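Local atomic coordinates of nitrate transport protein nrtA (Synechocystis sp., PDB entry 2G29), a protein that binds nitrate as the substrate-binding protein of the NrtABCD ABC transporter, which takes up nitrate and probably also nitrite. Residues D78-G83 and D90-L95; A198-N203 and Q221-Q226. All blocks are in the same frame, centred on the assembly; numbering follows the deposited sequence.

Interaction 1: residues D78-G83 and D90-L95; sequences DNLVLG and DGAHIL
Leu80 lays one methyl over the backbone of Asp90 and Gly91 and sends the other toward Ile94. The contact belongs to a beta-alpha-beta crossover in one lobe of a periplasmic binding protein. Strand 66-69 leads into helix 73-82, and the chain then returns in strand 91-95. The two strands are parallel, with strand 36-39 between them in the sheet. Leu80 is the side chain of the helix segment that carries the packing, and all five touching residues are buried.

CD2 of Leu80 sits above the flat peptide group that joins Asp90 to Gly91. It lies 3.8 Å from Gly91 CA and 3.9 Å from Gly91 N. CD1 of Leu80 passes 4.4 Å from the CB of Ala92, whose CB points toward the helix. In Leu80, chi1 (-77°) places CG beside the backbone N, and chi2 (164°) spreads the two methyls along the strand.

Asp90 meets Leu80 through its backbone. Its buried carboxylate is satisfied by others: OD1 is hydrogen-bonded to Ser84 OG, and OD2 to Lys36 N of the neighbouring strand 36-39. The helix end is held too. Gly83 N bonds to Asn79 O at 3.0 Å, and the positive phi of Gly83 lets the chain leave the helix there. The carbonyl of Leu80 takes a hydrogen bond from Arg245 NH1.

The chain turns a corner at His93, and Ile94 comes back toward the helix. It also touches Trp73, a nitrate-binding residue. Its CG1 is anti to the backbone N (chi1 -166°), extending the side chain to meet Leu80 tip to tip, with the CD1 methyls of Ile94 and Leu80 closely packed at 3.5 Å.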
loop_
_atom_site.group_PDB
_atom_site.type_symbol
_atom_site.label_atom_id
_atom_site.label_comp_id
_atom_site.label_asym_id
_atom_site.label_seq_id
_atom_site.Cartn_x
_atom_site.Cartn_y
_atom_site.Cartn_z
ATOM N N ASP A 78 -3.189 12.776 10.129
ATOM C CA ASP A 78 -3.134 13.916 11.063
ATOM C C ASP A 78 -1.763 14.593 11.062
ATOM O O ASP A 78 -1.664 15.834 11.026
ATOM C CB ASP A 78 -3.438 13.495 12.503
ATOM C CG ASP A 78 -4.877 13.009 12.694
ATOM O OD1 ASP A 78 -5.779 13.365 11.894
ATOM O OD2 ASP A 78 -5.146 12.293 13.678
ATOM N N ASN A 79 -0.710 13.797 11.107
ATOM C CA ASN A 79 0.631 14.361 11.135
ATOM C C ASN A 79 1.038 15.016 9.824
ATOM O O ASN A 79 1.806 15.970 9.830
ATOM C CB ASN A 79 1.629 13.281 11.588
ATOM C CG ASN A 79 1.531 13.015 13.080
ATOM O OD1 ASN A 79 1.356 13.961 13.847
ATOM N ND2 ASN A 79 1.635 11.741 13.506
ATOM N N LEU A 80 0.522 14.529 8.700
ATOM C CA LEU A 80 0.815 15.161 7.415
ATOM C C LEU A 80 0.061 16.496 7.312
ATOM O O LEU A 80 0.588 17.454 6.765
ATOM C CB LEU A 80 0.420 14.236 6.255
ATOM C CG LEU A 80 1.413 13.091 6.006
ATOM C CD1 LEU A 80 0.734 12.061 5.128
ATOM C CD2 LEU A 80 2.669 13.593 5.312
ATOM N N VAL A 81 -1.171 16.552 7.816
ATOM C CA VAL A 81 -1.929 17.809 7.788
ATOM C C VAL A 81 -1.195 18.846 8.676
ATOM O O VAL A 81 -1.079 20.027 8.325
ATOM C CB VAL A 81 -3.398 17.586 8.242
ATOM C CG1 VAL A 81 -4.084 18.917 8.456
ATOM C CG2 VAL A 81 -4.152 16.810 7.170
ATOM N N LEU A 82 -0.638 18.383 9.792
ATOM C CA LEU A 82 0.122 19.287 10.635
ATOM C C LEU A 82 1.417 19.820 9.990
ATOM O O LEU A 82 1.699 21.047 10.060
ATOM C CB LEU A 82 0.517 18.606 11.935
ATOM C CG LEU A 82 -0.480 18.518 13.064
ATOM C CD1 LEU A 82 0.248 17.787 14.192
ATOM C CD2 LEU A 82 -0.982 19.905 13.509
ATOM N N GLY A 83 2.230 18.920 9.425
ATOM C CA GLY A 83 3.497 19.298 8.832
ATOM C C GLY A 83 4.535 19.320 9.936
ATOM O O GLY A 83 4.186 19.433 11.119
ATOM N N ASP A 90 6.751 15.428 7.366
ATOM C CA ASP A 90 6.914 15.989 6.026
ATOM C C ASP A 90 6.478 15.053 4.905
ATOM O O ASP A 90 6.149 15.511 3.798
ATOM C CB ASP A 90 8.397 16.332 5.785
ATOM C CG ASP A 90 8.973 17.285 6.842
ATOM O OD1 ASP A 90 8.498 18.430 6.937
ATOM O OD2 ASP A 90 9.893 16.868 7.578
ATOM N N GLY A 91 6.528 13.749 5.178
ATOM C CA GLY A 91 6.151 12.782 4.172
ATOM C C GLY A 91 5.965 11.438 4.839
ATOM O O GLY A 91 6.147 11.299 6.054
ATOM N N ALA A 92 5.641 10.423 4.047
ATOM C CA ALA A 92 5.372 9.110 4.626
ATOM C C ALA A 92 5.326 7.988 3.619
ATOM O O ALA A 92 5.112 8.222 2.430
ATOM C CB ALA A 92 3.979 9.146 5.297
ATOM N N HIS A 93 5.520 6.775 4.151
ATOM C CA HIS A 93 5.259 5.520 3.450
ATOM C C HIS A 93 3.726 5.611 3.623
ATOM O O HIS A 93 3.223 5.744 4.729
ATOM C CB HIS A 93 5.955 4.378 4.226
ATOM C CG HIS A 93 5.133 3.135 4.447
ATOM N ND1 HIS A 93 5.039 2.094 3.544
ATOM C CD2 HIS A 93 4.492 2.725 5.568
ATOM C CE1 HIS A 93 4.385 1.081 4.112
ATOM N NE2 HIS A 93 4.054 1.439 5.333
ATOM N N ILE A 94 2.983 5.535 2.521
ATOM C CA ILE A 94 1.550 5.786 2.576
ATOM C C ILE A 94 0.726 5.036 1.539
ATOM O O ILE A 94 1.211 4.673 0.479
ATOM C CB ILE A 94 1.345 7.328 2.438
ATOM C CG1 ILE A 94 -0.081 7.723 2.829
ATOM C CG2 ILE A 94 1.693 7.783 1.024
ATOM C CD1 ILE A 94 -0.175 9.243 3.254
ATOM N N LEU A 95 -0.539 4.786 1.857
ATOM C CA LEU A 95 -1.418 4.121 0.885
ATOM C C LEU A 95 -1.525 5.074 -0.329
ATOM O O LEU A 95 -1.735 6.290 -0.156
ATOM C CB LEU A 95 -2.805 3.934 1.508
ATOM C CG LEU A 95 -2.842 3.196 2.851
ATOM C CD1 LEU A 95 -4.293 2.996 3.321
ATOM C CD2 LEU A 95 -2.184 1.822 2.721
#

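Interaction 2: residues A198-N203 and Q221-Q226; sequences ANVKVN and QGVGYQ
The flat peptide group after Val223 meets the methyls of Val200 at its carbonyl oxygen. They come from beyond the oxygen, displaced to one side of the plane. Val200 CG1 lies obliquely above the oxygen, outside the peptide itself, 3.8 Å from Val223 O. Val200 CG2 lies much nearer the peptide plane, in front of the carbonyl, 4.1 Å from Val223 O. The isopropyl group of Val223 rises from this side of the peptide as well. A second flat group, the amide of Gln221, meets the aliphatic chain of Lys201 at its nitrogen end, with Lys201 CD 4.3 Å from Gln221 NE2. That approach is loose.

The centre of the contact is Val223, which fits against both helix residues. Its CG2 is 3.9 Å from Val200 CG1, and the two valines meet at an oblique angle. Its CG1 is 3.9 Å from Lys201 CG. Val200 CG1 lies between the backbone N and the carbonyl carbon (chi1 75°), a placement that sets CG1 against both the oxygen and CG2 of Val223.

Two helix ends come together here, in the second lobe of the binding-protein fold. Helix 196-201 belongs to a beta-alpha-beta crossover from strand 187-190 to strand 207-211, which are parallel with strand 157-160 between them. Helix 214-221 follows strand 207-211. Each helix stops in a Schellman motif. Asn203 is the C-prime residue of the first, and its N bonds to Val200 O at 3.0 Å. Gly222, with positive phi, closes the second and turns the chain toward strand 225-229. Gly222 O accepts a hydrogen bond from Asn132 ND2.

Lys201 and Gln221 form the exposed side of the patch, whereas Val200 is buried. Val223 also touches Thr218 of helix 214-221. Lys201 CG, anti to its carbonyl carbon (chi1 -59°), also comes within 4.1 Å of Val223 CB.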
loop_
_atom_site.group_PDB
_atom_site.type_symbol
_atom_site.label_atom_id
_atom_site.label_comp_id
_atom_site.label_asym_id
_atom_site.label_seq_id
_atom_site.Cartn_x
_atom_site.Cartn_y
_atom_site.Cartn_z
ATOM N N ALA A 198 -5.049 -8.409 16.683
ATOM C CA ALA A 198 -5.713 -8.350 17.996
ATOM C C ALA A 198 -7.224 -8.270 17.842
ATOM O O ALA A 198 -7.984 -8.840 18.647
ATOM C CB ALA A 198 -5.217 -7.144 18.779
ATOM N N ASN A 199 -7.673 -7.564 16.815
ATOM C CA ASN A 199 -9.102 -7.432 16.582
ATOM C C ASN A 199 -9.756 -8.719 16.107
ATOM O O ASN A 199 -10.846 -9.059 16.583
ATOM C CB ASN A 199 -9.379 -6.295 15.594
ATOM C CG ASN A 199 -9.501 -4.964 16.290
ATOM O OD1 ASN A 199 -10.609 -4.523 16.598
ATOM N ND2 ASN A 199 -8.372 -4.335 16.585
ATOM N N VAL A 200 -9.110 -9.465 15.207
ATOM C CA VAL A 200 -9.756 -10.689 14.748
ATOM C C VAL A 200 -9.830 -11.683 15.915
ATOM O O VAL A 200 -10.768 -12.476 16.021
ATOM C CB VAL A 200 -9.079 -11.297 13.456
ATOM C CG1 VAL A 200 -7.773 -11.981 13.778
ATOM C CG2 VAL A 200 -10.082 -12.252 12.758
ATOM N N LYS A 201 -8.875 -11.585 16.826
ATOM C CA LYS A 201 -8.873 -12.444 18.010
ATOM C C LYS A 201 -10.103 -12.226 18.867
ATOM O O LYS A 201 -10.503 -13.129 19.615
ATOM C CB LYS A 201 -7.608 -12.212 18.838
ATOM C CG LYS A 201 -6.314 -12.474 18.084
ATOM C CD LYS A 201 -5.100 -12.169 18.947
ATOM C CE LYS A 201 -5.268 -12.726 20.351
ATOM N NZ LYS A 201 -5.983 -11.774 21.244
ATOM N N VAL A 202 -10.653 -11.015 18.872
ATOM C CA VAL A 202 -11.851 -10.751 19.687
ATOM C C VAL A 202 -13.109 -10.654 18.823
ATOM O O VAL A 202 -14.110 -10.056 19.224
ATOM C CB VAL A 202 -11.712 -9.459 20.545
ATOM C CG1 VAL A 202 -10.707 -9.705 21.655
ATOM C CG2 VAL A 202 -11.290 -8.274 19.690
ATOM N N ASN A 203 -13.038 -11.242 17.629
ATOM C CA ASN A 203 -14.158 -11.268 16.697
ATOM C C ASN A 203 -14.759 -9.900 16.360
ATOM O O ASN A 203 -15.988 -9.747 16.267
ATOM C CB ASN A 203 -15.273 -12.195 17.234
ATOM C CG ASN A 203 -16.151 -12.727 16.124
ATOM O OD1 ASN A 203 -15.649 -13.055 15.043
ATOM N ND2 ASN A 203 -17.460 -12.833 16.373
ATOM N N GLN A 221 -0.339 -17.530 14.233
ATOM C CA GLN A 221 -0.959 -17.524 15.549
ATOM C C GLN A 221 -2.222 -18.386 15.583
ATOM O O GLN A 221 -2.781 -18.628 16.651
ATOM C CB GLN A 221 -1.259 -16.075 15.997
ATOM C CG GLN A 221 0.017 -15.316 16.312
ATOM C CD GLN A 221 -0.181 -13.992 17.023
ATOM O OE1 GLN A 221 0.757 -13.196 17.130
ATOM N NE2 GLN A 221 -1.375 -13.749 17.517
ATOM N N GLY A 222 -2.664 -18.840 14.407
ATOM C CA GLY A 222 -3.850 -19.678 14.322
ATOM C C GLY A 222 -5.146 -18.969 14.618
ATOM O O GLY A 222 -6.109 -19.606 15.050
ATOM N N VAL A 223 -5.191 -17.663 14.383
ATOM C CA VAL A 223 -6.401 -16.908 14.700
ATOM C C VAL A 223 -7.223 -16.556 13.481
ATOM O O VAL A 223 -8.185 -15.789 13.570
ATOM C CB VAL A 223 -6.082 -15.616 15.507
ATOM C CG1 VAL A 223 -5.430 -16.027 16.833
ATOM C CG2 VAL A 223 -5.150 -14.702 14.720
ATOM N N GLY A 224 -6.863 -17.157 12.356
ATOM C CA GLY A 224 -7.597 -16.944 11.116
ATOM C C GLY A 224 -6.847 -17.635 10.001
ATOM O O GLY A 224 -5.813 -18.250 10.251
ATOM N N TYR A 225 -7.392 -17.611 8.788
ATOM C CA TYR A 225 -6.679 -18.165 7.634
ATOM C C TYR A 225 -6.721 -17.151 6.489
ATOM O O TYR A 225 -7.463 -16.177 6.534
ATOM C CB TYR A 225 -7.246 -19.526 7.197
ATOM C CG TYR A 225 -8.584 -19.515 6.490
ATOM C CD1 TYR A 225 -8.650 -19.599 5.098
ATOM C CD2 TYR A 225 -9.782 -19.501 7.216
ATOM C CE1 TYR A 225 -9.870 -19.686 4.445
ATOM C CE2 TYR A 225 -11.009 -19.588 6.578
ATOM C CZ TYR A 225 -11.056 -19.685 5.196
ATOM O OH TYR A 225 -12.254 -19.814 4.532
ATOM N N GLN A 226 -5.879 -17.363 5.492
ATOM C CA GLN A 226 -5.783 -16.437 4.383
ATOM C C GLN A 226 -6.497 -16.921 3.152
ATOM O O GLN A 226 -6.287 -18.051 2.724
ATOM C CB GLN A 226 -4.300 -16.158 4.066
ATOM C CG GLN A 226 -4.096 -15.114 2.942
ATOM C CD GLN A 226 -2.749 -14.394 3.004
ATOM O OE1 GLN A 226 -2.457 -13.518 2.176
ATOM N NE2 GLN A 226 -1.951 -14.731 3.980
#

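How the interactions relate
Interactions 1 and 2 lie in different lobes of the C-shaped molecule, each built around its own five-stranded mixed sheet. Their centres are 29 Å apart and their nearest atoms about 15 Å, so they do not touch. In both, a helix of a beta-alpha-beta crossover packs by aliphatic side chains on a later part of the chain. Their relation to the nitrate site differs. In interaction 1 the side chain of Ile94 is about 4 Å from that of Trp73 and about 6 Å from that of Lys240, both nitrate-binding residues. Interaction 2 is partly exposed and away from the site, although strand 207-211, beside its helices, carries the nitrate-binding residue Gly211.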